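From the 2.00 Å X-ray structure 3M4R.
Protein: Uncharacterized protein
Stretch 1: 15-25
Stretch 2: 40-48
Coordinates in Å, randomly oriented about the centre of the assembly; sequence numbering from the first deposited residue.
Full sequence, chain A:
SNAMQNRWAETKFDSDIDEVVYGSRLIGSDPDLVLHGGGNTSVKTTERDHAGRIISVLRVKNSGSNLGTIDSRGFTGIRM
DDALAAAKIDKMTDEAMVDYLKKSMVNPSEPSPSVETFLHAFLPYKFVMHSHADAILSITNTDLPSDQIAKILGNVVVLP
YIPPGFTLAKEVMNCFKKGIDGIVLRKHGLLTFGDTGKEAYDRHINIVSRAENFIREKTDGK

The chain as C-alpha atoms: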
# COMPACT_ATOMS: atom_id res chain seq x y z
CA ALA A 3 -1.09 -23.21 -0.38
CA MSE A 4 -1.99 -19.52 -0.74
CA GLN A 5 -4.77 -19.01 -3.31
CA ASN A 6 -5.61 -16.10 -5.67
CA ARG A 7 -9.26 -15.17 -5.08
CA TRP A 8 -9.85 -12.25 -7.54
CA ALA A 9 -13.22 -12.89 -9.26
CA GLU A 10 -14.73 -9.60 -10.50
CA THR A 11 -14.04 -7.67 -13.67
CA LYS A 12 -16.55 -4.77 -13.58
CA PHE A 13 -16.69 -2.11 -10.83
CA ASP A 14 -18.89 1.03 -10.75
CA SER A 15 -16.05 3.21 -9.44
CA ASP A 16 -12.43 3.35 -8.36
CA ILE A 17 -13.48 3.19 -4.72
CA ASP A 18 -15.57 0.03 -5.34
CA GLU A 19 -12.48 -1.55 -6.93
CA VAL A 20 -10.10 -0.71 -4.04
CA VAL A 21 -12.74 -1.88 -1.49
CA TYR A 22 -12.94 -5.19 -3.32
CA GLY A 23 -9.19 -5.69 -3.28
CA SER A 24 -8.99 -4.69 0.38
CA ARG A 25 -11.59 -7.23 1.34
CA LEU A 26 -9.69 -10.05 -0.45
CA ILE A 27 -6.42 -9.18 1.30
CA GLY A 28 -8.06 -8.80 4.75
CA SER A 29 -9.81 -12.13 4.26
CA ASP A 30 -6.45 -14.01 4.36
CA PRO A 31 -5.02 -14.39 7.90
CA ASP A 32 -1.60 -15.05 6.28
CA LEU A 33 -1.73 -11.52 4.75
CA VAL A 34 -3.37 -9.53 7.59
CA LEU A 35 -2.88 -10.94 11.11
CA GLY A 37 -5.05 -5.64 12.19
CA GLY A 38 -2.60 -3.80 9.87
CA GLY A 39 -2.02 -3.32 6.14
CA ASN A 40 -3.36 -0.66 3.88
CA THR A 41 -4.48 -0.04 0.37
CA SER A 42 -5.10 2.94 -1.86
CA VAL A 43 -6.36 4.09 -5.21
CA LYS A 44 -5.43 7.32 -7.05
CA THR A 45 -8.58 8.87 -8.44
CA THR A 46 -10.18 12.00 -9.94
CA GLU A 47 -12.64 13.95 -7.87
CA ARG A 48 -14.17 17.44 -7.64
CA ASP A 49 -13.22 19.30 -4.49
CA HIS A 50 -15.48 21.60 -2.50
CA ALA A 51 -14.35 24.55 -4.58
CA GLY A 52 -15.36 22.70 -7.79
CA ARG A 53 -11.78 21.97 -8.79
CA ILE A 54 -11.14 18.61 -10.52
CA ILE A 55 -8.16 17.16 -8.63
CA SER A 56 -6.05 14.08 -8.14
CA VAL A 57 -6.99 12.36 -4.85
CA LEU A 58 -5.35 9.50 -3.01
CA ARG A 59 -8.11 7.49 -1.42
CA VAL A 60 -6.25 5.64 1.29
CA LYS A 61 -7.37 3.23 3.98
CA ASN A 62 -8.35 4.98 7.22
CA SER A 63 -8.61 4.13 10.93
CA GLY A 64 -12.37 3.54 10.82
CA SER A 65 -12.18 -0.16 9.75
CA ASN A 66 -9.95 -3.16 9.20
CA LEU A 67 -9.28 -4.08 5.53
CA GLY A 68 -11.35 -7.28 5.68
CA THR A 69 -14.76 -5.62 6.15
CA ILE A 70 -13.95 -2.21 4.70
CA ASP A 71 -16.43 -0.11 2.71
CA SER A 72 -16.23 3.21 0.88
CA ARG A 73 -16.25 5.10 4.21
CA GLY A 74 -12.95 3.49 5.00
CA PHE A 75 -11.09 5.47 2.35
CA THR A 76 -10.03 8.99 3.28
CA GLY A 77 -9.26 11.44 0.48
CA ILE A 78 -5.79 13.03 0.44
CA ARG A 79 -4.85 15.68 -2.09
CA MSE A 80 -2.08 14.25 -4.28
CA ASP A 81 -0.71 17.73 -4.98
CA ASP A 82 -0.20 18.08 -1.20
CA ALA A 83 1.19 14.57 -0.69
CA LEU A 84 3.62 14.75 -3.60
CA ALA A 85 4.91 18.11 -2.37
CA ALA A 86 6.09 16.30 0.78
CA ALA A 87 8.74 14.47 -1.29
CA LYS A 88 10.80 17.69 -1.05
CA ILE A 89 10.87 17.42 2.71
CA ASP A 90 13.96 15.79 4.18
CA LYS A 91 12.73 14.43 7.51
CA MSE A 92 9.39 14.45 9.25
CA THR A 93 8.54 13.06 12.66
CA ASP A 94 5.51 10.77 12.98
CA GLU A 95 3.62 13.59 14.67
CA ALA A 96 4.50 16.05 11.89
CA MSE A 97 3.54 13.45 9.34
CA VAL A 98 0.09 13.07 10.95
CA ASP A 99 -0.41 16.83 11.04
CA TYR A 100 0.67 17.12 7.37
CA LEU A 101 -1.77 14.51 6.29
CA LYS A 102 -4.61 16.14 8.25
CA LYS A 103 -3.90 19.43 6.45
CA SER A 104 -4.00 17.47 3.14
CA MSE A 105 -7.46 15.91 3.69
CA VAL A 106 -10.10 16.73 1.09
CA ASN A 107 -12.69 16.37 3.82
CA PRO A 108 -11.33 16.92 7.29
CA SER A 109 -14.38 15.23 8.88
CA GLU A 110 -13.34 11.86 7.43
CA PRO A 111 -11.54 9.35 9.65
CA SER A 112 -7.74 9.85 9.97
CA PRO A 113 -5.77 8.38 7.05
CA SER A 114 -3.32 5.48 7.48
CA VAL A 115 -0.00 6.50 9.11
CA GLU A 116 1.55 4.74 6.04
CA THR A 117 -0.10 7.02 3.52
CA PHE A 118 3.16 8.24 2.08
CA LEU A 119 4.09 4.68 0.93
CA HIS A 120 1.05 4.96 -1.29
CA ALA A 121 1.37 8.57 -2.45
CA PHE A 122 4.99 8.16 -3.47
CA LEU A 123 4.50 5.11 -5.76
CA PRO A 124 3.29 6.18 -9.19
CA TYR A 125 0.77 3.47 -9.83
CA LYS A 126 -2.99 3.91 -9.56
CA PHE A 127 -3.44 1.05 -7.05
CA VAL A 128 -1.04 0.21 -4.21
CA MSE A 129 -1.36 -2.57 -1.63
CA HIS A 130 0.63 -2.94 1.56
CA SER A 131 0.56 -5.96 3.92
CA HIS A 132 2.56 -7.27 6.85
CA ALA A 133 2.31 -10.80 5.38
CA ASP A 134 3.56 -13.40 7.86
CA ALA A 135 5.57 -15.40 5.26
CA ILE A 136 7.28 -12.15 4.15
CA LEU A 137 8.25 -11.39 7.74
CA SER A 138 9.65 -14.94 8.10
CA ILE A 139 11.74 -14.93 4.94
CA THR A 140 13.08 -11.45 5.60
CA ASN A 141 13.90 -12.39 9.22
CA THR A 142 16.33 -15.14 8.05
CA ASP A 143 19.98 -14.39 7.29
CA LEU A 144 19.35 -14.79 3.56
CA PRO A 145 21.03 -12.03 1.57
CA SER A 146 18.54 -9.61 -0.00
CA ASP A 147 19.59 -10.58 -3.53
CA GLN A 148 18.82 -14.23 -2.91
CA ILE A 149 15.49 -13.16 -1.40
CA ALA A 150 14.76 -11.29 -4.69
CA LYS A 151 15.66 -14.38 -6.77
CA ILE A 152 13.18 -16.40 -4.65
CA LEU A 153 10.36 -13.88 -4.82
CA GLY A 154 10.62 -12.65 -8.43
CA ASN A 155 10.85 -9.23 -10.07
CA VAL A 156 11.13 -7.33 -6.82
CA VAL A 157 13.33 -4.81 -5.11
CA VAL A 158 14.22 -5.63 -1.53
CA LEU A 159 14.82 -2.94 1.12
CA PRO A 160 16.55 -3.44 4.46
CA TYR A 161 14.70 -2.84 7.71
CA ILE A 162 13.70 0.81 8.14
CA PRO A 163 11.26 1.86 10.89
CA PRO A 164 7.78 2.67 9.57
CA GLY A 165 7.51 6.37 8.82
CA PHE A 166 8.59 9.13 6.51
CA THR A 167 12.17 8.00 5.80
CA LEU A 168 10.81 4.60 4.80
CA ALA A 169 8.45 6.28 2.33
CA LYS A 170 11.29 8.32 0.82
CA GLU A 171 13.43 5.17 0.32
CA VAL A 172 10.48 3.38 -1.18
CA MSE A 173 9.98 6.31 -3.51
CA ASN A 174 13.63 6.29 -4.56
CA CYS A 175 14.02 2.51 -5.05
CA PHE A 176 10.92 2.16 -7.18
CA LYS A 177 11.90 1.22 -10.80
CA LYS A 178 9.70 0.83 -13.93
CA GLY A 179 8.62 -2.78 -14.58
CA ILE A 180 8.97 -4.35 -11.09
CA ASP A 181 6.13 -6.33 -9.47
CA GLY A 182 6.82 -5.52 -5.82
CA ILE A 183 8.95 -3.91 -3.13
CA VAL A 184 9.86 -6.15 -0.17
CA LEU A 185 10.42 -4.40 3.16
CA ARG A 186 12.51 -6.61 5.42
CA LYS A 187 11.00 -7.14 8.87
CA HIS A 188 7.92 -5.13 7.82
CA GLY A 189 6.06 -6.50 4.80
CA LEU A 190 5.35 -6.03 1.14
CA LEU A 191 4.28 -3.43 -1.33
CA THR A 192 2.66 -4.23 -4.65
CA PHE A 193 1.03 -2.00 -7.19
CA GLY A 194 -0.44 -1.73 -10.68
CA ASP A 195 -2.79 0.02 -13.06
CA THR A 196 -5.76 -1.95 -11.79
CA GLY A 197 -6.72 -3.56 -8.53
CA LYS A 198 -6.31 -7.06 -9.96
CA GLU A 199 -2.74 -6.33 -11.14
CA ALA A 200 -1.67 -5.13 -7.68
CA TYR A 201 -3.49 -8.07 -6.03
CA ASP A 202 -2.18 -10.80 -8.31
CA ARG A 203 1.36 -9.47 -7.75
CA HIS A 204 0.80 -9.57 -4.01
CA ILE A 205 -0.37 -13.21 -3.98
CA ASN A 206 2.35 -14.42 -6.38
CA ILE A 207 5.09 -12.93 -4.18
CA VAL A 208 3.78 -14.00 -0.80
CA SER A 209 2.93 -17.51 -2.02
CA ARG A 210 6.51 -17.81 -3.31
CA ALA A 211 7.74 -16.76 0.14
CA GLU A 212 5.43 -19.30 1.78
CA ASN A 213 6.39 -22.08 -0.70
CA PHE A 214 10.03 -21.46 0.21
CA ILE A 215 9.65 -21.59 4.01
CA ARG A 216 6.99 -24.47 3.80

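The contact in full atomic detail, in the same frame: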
# COMPACT_ATOMS: atom_id res chain seq x y z
N SER A 15 -16.91 2.08 -9.81
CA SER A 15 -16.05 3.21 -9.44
C SER A 15 -14.70 2.72 -8.93
O SER A 15 -14.55 1.55 -8.54
CB SER A 15 -16.70 4.08 -8.36
OG SER A 15 -16.64 3.49 -7.07
N ASP A 16 -13.72 3.63 -8.92
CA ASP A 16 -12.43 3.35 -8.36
C ASP A 16 -12.51 2.92 -6.90
O ASP A 16 -11.81 2.02 -6.50
CB ASP A 16 -11.52 4.58 -8.46
CG ASP A 16 -11.07 4.83 -9.89
OD1 ASP A 16 -11.18 3.90 -10.73
OD2 ASP A 16 -10.60 5.95 -10.18
N ILE A 17 -13.35 3.58 -6.12
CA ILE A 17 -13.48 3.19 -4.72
C ILE A 17 -14.05 1.75 -4.57
O ILE A 17 -13.59 0.97 -3.74
CB ILE A 17 -14.25 4.26 -3.90
CG1 ILE A 17 -13.32 5.49 -3.67
CG2 ILE A 17 -14.69 3.69 -2.55
CD1 ILE A 17 -14.06 6.82 -3.21
N ASP A 18 -15.05 1.41 -5.36
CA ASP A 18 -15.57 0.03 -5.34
C ASP A 18 -14.46 -0.97 -5.63
O ASP A 18 -14.39 -2.02 -4.99
CB ASP A 18 -16.74 -0.19 -6.32
CG ASP A 18 -17.98 0.64 -6.00
OD1 ASP A 18 -18.19 0.97 -4.83
OD2 ASP A 18 -18.76 0.95 -6.92
N GLU A 19 -13.60 -0.65 -6.59
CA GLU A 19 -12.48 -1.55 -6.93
C GLU A 19 -11.48 -1.73 -5.78
O GLU A 19 -11.11 -2.84 -5.46
CB GLU A 19 -11.75 -1.06 -8.19
CG GLU A 19 -10.62 -2.00 -8.64
CD GLU A 19 -10.20 -1.73 -10.09
OE1 GLU A 19 -10.82 -0.88 -10.72
OE2 GLU A 19 -9.23 -2.32 -10.59
N VAL A 20 -11.03 -0.64 -5.17
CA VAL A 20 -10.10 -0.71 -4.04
C VAL A 20 -10.72 -1.40 -2.84
O VAL A 20 -10.00 -2.11 -2.13
CB VAL A 20 -9.52 0.70 -3.62
CG1 VAL A 20 -10.49 1.53 -2.74
CG2 VAL A 20 -8.14 0.51 -2.91
N VAL A 21 -12.04 -1.22 -2.61
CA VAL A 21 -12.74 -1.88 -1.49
C VAL A 21 -12.68 -3.40 -1.73
O VAL A 21 -12.36 -4.19 -0.83
CB VAL A 21 -14.23 -1.39 -1.34
CG1 VAL A 21 -15.10 -2.39 -0.54
CG2 VAL A 21 -14.30 0.05 -0.67
N TYR A 22 -12.97 -3.79 -2.95
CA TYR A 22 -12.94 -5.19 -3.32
C TYR A 22 -11.59 -5.83 -3.06
O TYR A 22 -11.52 -6.86 -2.41
CB TYR A 22 -13.34 -5.36 -4.78
CG TYR A 22 -13.38 -6.80 -5.17
CD1 TYR A 22 -14.38 -7.63 -4.70
CD2 TYR A 22 -12.39 -7.34 -6.00
CE1 TYR A 22 -14.42 -8.96 -5.06
CE2 TYR A 22 -12.42 -8.65 -6.35
CZ TYR A 22 -13.43 -9.47 -5.87
OH TYR A 22 -13.43 -10.79 -6.24
N GLY A 23 -10.53 -5.19 -3.50
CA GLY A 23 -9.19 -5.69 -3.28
C GLY A 23 -8.85 -5.78 -1.80
O GLY A 23 -8.22 -6.73 -1.37
N SER A 24 -9.27 -4.77 -1.05
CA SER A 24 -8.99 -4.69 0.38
C SER A 24 -9.63 -5.85 1.08
O SER A 24 -9.01 -6.51 1.89
CB SER A 24 -9.53 -3.39 0.91
OG SER A 24 -8.83 -2.34 0.29
N ARG A 25 -10.87 -6.10 0.75
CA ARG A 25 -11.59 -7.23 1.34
C ARG A 25 -10.89 -8.57 1.10
O ARG A 25 -10.77 -9.37 2.03
CB ARG A 25 -13.02 -7.26 0.85
CG ARG A 25 -13.85 -6.11 1.42
CD ARG A 25 -15.15 -5.98 0.68
NE ARG A 25 -15.98 -4.94 1.27
CZ ARG A 25 -17.21 -4.63 0.87
NH1 ARG A 25 -17.81 -5.32 -0.09
NH2 ARG A 25 -17.88 -3.67 1.49
N ASN A 40 -2.65 -1.79 4.39
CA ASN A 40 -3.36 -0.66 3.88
C ASN A 40 -3.29 -0.65 2.35
O ASN A 40 -2.36 -1.17 1.75
CB ASN A 40 -2.90 0.65 4.56
CG ASN A 40 -1.45 0.61 4.99
OD1 ASN A 40 -0.57 0.69 4.14
ND2 ASN A 40 -1.20 0.44 6.29
N THR A 41 -4.33 -0.12 1.76
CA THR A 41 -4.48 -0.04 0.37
C THR A 41 -4.87 1.38 -0.03
O THR A 41 -5.32 2.19 0.81
CB THR A 41 -5.61 -0.96 -0.06
OG1 THR A 41 -6.79 -0.63 0.72
CG2 THR A 41 -5.21 -2.45 0.19
N SER A 42 -4.79 1.63 -1.34
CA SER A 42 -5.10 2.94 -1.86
C SER A 42 -5.38 2.91 -3.35
O SER A 42 -5.00 1.98 -4.03
CB SER A 42 -3.98 3.91 -1.58
OG SER A 42 -2.84 3.64 -2.36
N VAL A 43 -6.14 3.89 -3.81
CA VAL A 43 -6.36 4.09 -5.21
C VAL A 43 -6.23 5.60 -5.50
O VAL A 43 -6.76 6.41 -4.75
CB VAL A 43 -7.72 3.56 -5.66
CG1 VAL A 43 -8.84 4.18 -4.86
CG2 VAL A 43 -7.88 3.71 -7.19
N LYS A 44 -5.52 5.94 -6.57
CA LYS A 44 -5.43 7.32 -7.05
C LYS A 44 -6.56 7.61 -8.05
O LYS A 44 -6.80 6.86 -9.00
CB LYS A 44 -4.07 7.58 -7.69
CG LYS A 44 -2.93 7.48 -6.68
CD LYS A 44 -1.58 7.57 -7.37
CE LYS A 44 -0.42 7.31 -6.36
NZ LYS A 44 -0.34 5.88 -5.88
N THR A 45 -7.31 8.68 -7.78
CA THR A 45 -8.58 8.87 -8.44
C THR A 45 -8.82 10.32 -8.75
O THR A 45 -8.13 11.18 -8.23
CB THR A 45 -9.69 8.26 -7.56
OG1 THR A 45 -10.87 8.07 -8.35
CG2 THR A 45 -9.96 9.10 -6.33
N THR A 46 -9.80 10.61 -9.61
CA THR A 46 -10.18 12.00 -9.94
C THR A 46 -11.48 12.35 -9.29
O THR A 46 -12.46 11.61 -9.42
CB THR A 46 -10.33 12.12 -11.45
OG1 THR A 46 -9.13 11.65 -12.02
CG2 THR A 46 -10.58 13.54 -11.94
N GLU A 47 -11.49 13.49 -8.57
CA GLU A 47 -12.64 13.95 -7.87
C GLU A 47 -12.76 15.48 -8.01
O GLU A 47 -11.80 16.15 -8.40
CB GLU A 47 -12.51 13.63 -6.38
CG GLU A 47 -12.18 12.22 -6.11
CD GLU A 47 -12.25 11.85 -4.63
OE1 GLU A 47 -12.42 12.76 -3.76
OE2 GLU A 47 -12.10 10.64 -4.34
N ARG A 48 -13.95 16.00 -7.74
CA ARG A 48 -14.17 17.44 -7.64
C ARG A 48 -14.03 17.81 -6.20
O ARG A 48 -14.57 17.14 -5.34
CB ARG A 48 -15.59 17.82 -8.13

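Helix 16-25 lies nearly antiparallel to strand 40-48, their N-to-C directions 163° apart and their axes 8.2 Å apart at closest approach. The register pairs helix residues four apart with strand residues two apart: CA of Asp16 lies 6.7 Å from CA of Thr45, CA of Val20 6.2 Å from CA of Val43, and CA of Ser24 6.5 Å from CA of Thr41. One helical turn thus matches two strand residues, and the alternating strand sends Thr41, Val43 and Thr45 toward the helix while Ser42 and Lys44 point away. The helix starts after Ser15, whose OG accepts a capping bond from Asp18 N (3.1 Å).

The contact buries 356 Å² in all and has an apolar middle flanked by polar ends. At its centre Val20 CB packs 3.8 Å from Val43 CG1; these compact branched side chains fill the space between the backbones without needing polar partners. Val20 CG2 also reaches to 3.6 Å from Ser42 O and 4.0 Å from Thr41 OG1, while Asp16 CB touches Val43 CG2 at 4.0 Å, extending the packing toward the start of the helix.

There, Thr45 OG1 donates to Asp16 OD2 (2.8 Å), a short bond between a hydroxyl and a carboxylate on facing side chains. At the other end, Thr41 OG1 donates to Ser24 OG (2.7 Å), and Ser24 OG in turn donates to Val20 O (2.7 Å). This relay suits the buried site: Ser24, its chi1 in the m well, both accepts from the strand and returns its own proton to the helix backbone. Ile17 and Glu47 contribute at the margin; both leave their backbones sideways, but their ends come nearer, bringing Ile17 CD1 to 4.4 Å from Glu47 OE2.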